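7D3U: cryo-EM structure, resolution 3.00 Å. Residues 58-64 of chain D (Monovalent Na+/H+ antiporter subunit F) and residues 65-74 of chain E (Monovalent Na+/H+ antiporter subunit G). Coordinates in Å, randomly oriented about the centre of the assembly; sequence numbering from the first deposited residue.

Chain D (58-64) VYDLVLV
Chain E (65-74) EAAPKVAVAA

Contact between subunits F (chain D) and G (chain E) of a Na+/H+ antiporter, formed by two helical segments that run roughly parallel, their N-to-C directions 25° apart and their axes 9.2 Å apart at closest approach. Backbone: both stretches become helical and remain so through Val64(D) and Ala74(E), where the helices continue; Glu65(E) and Ala66(E) (phi/psi -87/-5 and -109/4) precede the helical run. Within chain D, Leu63(D) N donates to Tyr59(D) O (very short, 2.4 Å); within chain E, Val72(E) N donates to Pro68(E) O (2.9 Å). Register: the CA atoms of Leu63(D) and Ala73(E) lie 5.3 Å apart.

Apolar packing: no hydrogen bond crosses the contact, which buries 387 Å² in total, with Lys69(E), Leu63(D) and Tyr59(D) covered most (77, 76 and 71 Å²). The Tyr59(D) CA-to-CB bond points toward chain E (chi1 m, chi2 -66°), and one ring face receives Val70(E) (t); Val70(E) CG2 sits 3.7 Å from the Tyr59(D) ring centroid, 17° off the normal, a CH-pi contact. Ala66(E) CB meets Tyr59(D) CD2 at 3.7 Å. One turn on, Leu63(D) (t, p) places CD1 3.8 Å from Val72(E) CG1 and CD2 3.8 Å from Lys69(E) CG. Val62(D) CG1 (chi1 t) approaches Ala73(E) CB at 4.0 Å.

Polar groups: the Asp60(D) CA-to-CB bond points away, but with chi1 m its carboxylate comes back, OD1 reaching 3.2 Å from Lys69(E) CD. Lys69(E) (m, t, m, m) suits its place because its long chain offers methylenes to Leu63(D) while NZ donates to Glu65(E) O at 2.7 Å. Asp60(D) OD1 and Lys69(E) NZ remain 4.4 Å apart, opposite charges beyond salt-bridge range; Asp60(D) OD2 is hydrogen-bonded elsewhere in the structure.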

# COMPACT_ATOMS: atom_id res chain seq x y z
N VAL D 58 -16.24 30.68 28.60
CA VAL D 58 -16.29 31.38 27.32
C VAL D 58 -15.03 32.20 27.09
O VAL D 58 -14.38 32.09 26.05
CB VAL D 58 -17.55 32.27 27.26
CG1 VAL D 58 -17.64 32.95 25.91
CG2 VAL D 58 -18.79 31.46 27.53
N TYR D 59 -14.65 33.01 28.08
CA TYR D 59 -13.66 34.04 27.84
C TYR D 59 -12.26 33.49 27.69
O TYR D 59 -11.41 34.17 27.09
CB TYR D 59 -13.74 35.08 28.96
CG TYR D 59 -15.07 35.77 28.89
CD1 TYR D 59 -15.39 36.57 27.80
CD2 TYR D 59 -16.04 35.58 29.86
CE1 TYR D 59 -16.60 37.19 27.71
CE2 TYR D 59 -17.26 36.19 29.78
CZ TYR D 59 -17.54 36.99 28.69
OH TYR D 59 -18.75 37.61 28.59
N ASP D 60 -11.99 32.29 28.20
CA ASP D 60 -10.79 31.57 27.78
C ASP D 60 -10.65 31.62 26.27
O ASP D 60 -9.67 32.15 25.73
CB ASP D 60 -10.85 30.12 28.27
CG ASP D 60 -11.21 30.02 29.74
OD1 ASP D 60 -11.01 31.01 30.47
OD2 ASP D 60 -11.69 28.95 30.16
N LEU D 61 -11.67 31.12 25.56
CA LEU D 61 -11.71 31.23 24.11
C LEU D 61 -11.56 32.68 23.67
O LEU D 61 -10.79 32.99 22.75
CB LEU D 61 -13.02 30.65 23.58
CG LEU D 61 -13.35 29.23 24.03
CD1 LEU D 61 -14.77 28.88 23.65
CD2 LEU D 61 -12.38 28.25 23.42
N VAL D 62 -12.27 33.59 24.33
CA VAL D 62 -12.17 35.00 23.96
C VAL D 62 -10.77 35.52 24.23
O VAL D 62 -10.25 36.35 23.47
CB VAL D 62 -13.24 35.82 24.70
CG1 VAL D 62 -12.94 37.30 24.62
CG2 VAL D 62 -14.62 35.52 24.13
N LEU D 63 -10.12 35.04 25.29
CA LEU D 63 -8.73 35.43 25.52
C LEU D 63 -7.79 34.82 24.50
O LEU D 63 -6.71 35.36 24.26
CB LEU D 63 -8.31 35.03 26.94
CG LEU D 63 -6.92 35.47 27.39
CD1 LEU D 63 -6.74 36.95 27.14
CD2 LEU D 63 -6.72 35.14 28.86
N VAL D 64 -8.19 33.71 23.87
CA VAL D 64 -7.34 33.03 22.90
C VAL D 64 -7.65 33.47 21.48
O VAL D 64 -6.74 33.67 20.67
CB VAL D 64 -7.47 31.51 23.08
CG1 VAL D 64 -6.91 30.79 21.87
CG2 VAL D 64 -6.77 31.07 24.34
N GLU E 65 -14.27 34.78 38.13
CA GLU E 65 -13.04 34.21 37.61
C GLU E 65 -12.75 34.64 36.18
O GLU E 65 -11.68 34.30 35.65
CB GLU E 65 -13.09 32.68 37.68
CG GLU E 65 -14.34 32.08 37.06
CD GLU E 65 -14.35 30.56 37.11
OE1 GLU E 65 -13.36 29.95 36.66
OE2 GLU E 65 -15.34 29.98 37.60
N ALA E 66 -13.66 35.37 35.53
CA ALA E 66 -13.48 35.80 34.15
C ALA E 66 -13.22 37.29 34.02
O ALA E 66 -13.14 37.79 32.90
CB ALA E 66 -14.71 35.41 33.32
N ALA E 67 -13.10 38.02 35.13
CA ALA E 67 -12.86 39.45 35.04
C ALA E 67 -11.46 39.77 34.50
O ALA E 67 -11.35 40.63 33.61
CB ALA E 67 -13.12 40.12 36.39
N PRO E 68 -10.38 39.14 34.98
CA PRO E 68 -9.07 39.42 34.35
C PRO E 68 -9.01 38.99 32.90
O PRO E 68 -8.42 39.70 32.07
CB PRO E 68 -8.09 38.63 35.23
CG PRO E 68 -8.79 38.46 36.52
CD PRO E 68 -10.23 38.29 36.17
N LYS E 69 -9.61 37.85 32.56
CA LYS E 69 -9.62 37.36 31.19
C LYS E 69 -10.50 38.20 30.27
O LYS E 69 -10.55 37.92 29.07
CB LYS E 69 -10.08 35.91 31.17
CG LYS E 69 -9.07 34.95 31.78
CD LYS E 69 -9.54 33.52 31.68
CE LYS E 69 -10.47 33.16 32.83
NZ LYS E 69 -9.74 33.08 34.13
N VAL E 70 -11.19 39.21 30.80
CA VAL E 70 -11.90 40.19 29.99
C VAL E 70 -11.18 41.54 30.01
O VAL E 70 -11.12 42.22 28.99
CB VAL E 70 -13.36 40.33 30.46
CG1 VAL E 70 -13.95 41.66 30.03
CG2 VAL E 70 -14.19 39.19 29.91
N ALA E 71 -10.62 41.92 31.16
CA ALA E 71 -9.83 43.14 31.23
C ALA E 71 -8.61 43.07 30.32
O ALA E 71 -8.21 44.09 29.74
CB ALA E 71 -9.41 43.42 32.67
N VAL E 72 -8.01 41.89 30.20
CA VAL E 72 -6.90 41.73 29.26
C VAL E 72 -7.43 41.62 27.83
O VAL E 72 -6.83 42.17 26.89
CB VAL E 72 -6.06 40.50 29.65
CG1 VAL E 72 -5.13 40.10 28.51
CG2 VAL E 72 -5.27 40.78 30.91
N ALA E 73 -8.56 40.93 27.66
CA ALA E 73 -9.09 40.70 26.32
C ALA E 73 -9.50 42.00 25.65
O ALA E 73 -9.34 42.15 24.43
CB ALA E 73 -10.28 39.74 26.39
N ALA E 74 -10.03 42.96 26.41
CA ALA E 74 -10.46 44.22 25.81
C ALA E 74 -9.27 44.99 25.24
O ALA E 74 -9.31 45.46 24.10
CB ALA E 74 -11.20 45.06 26.85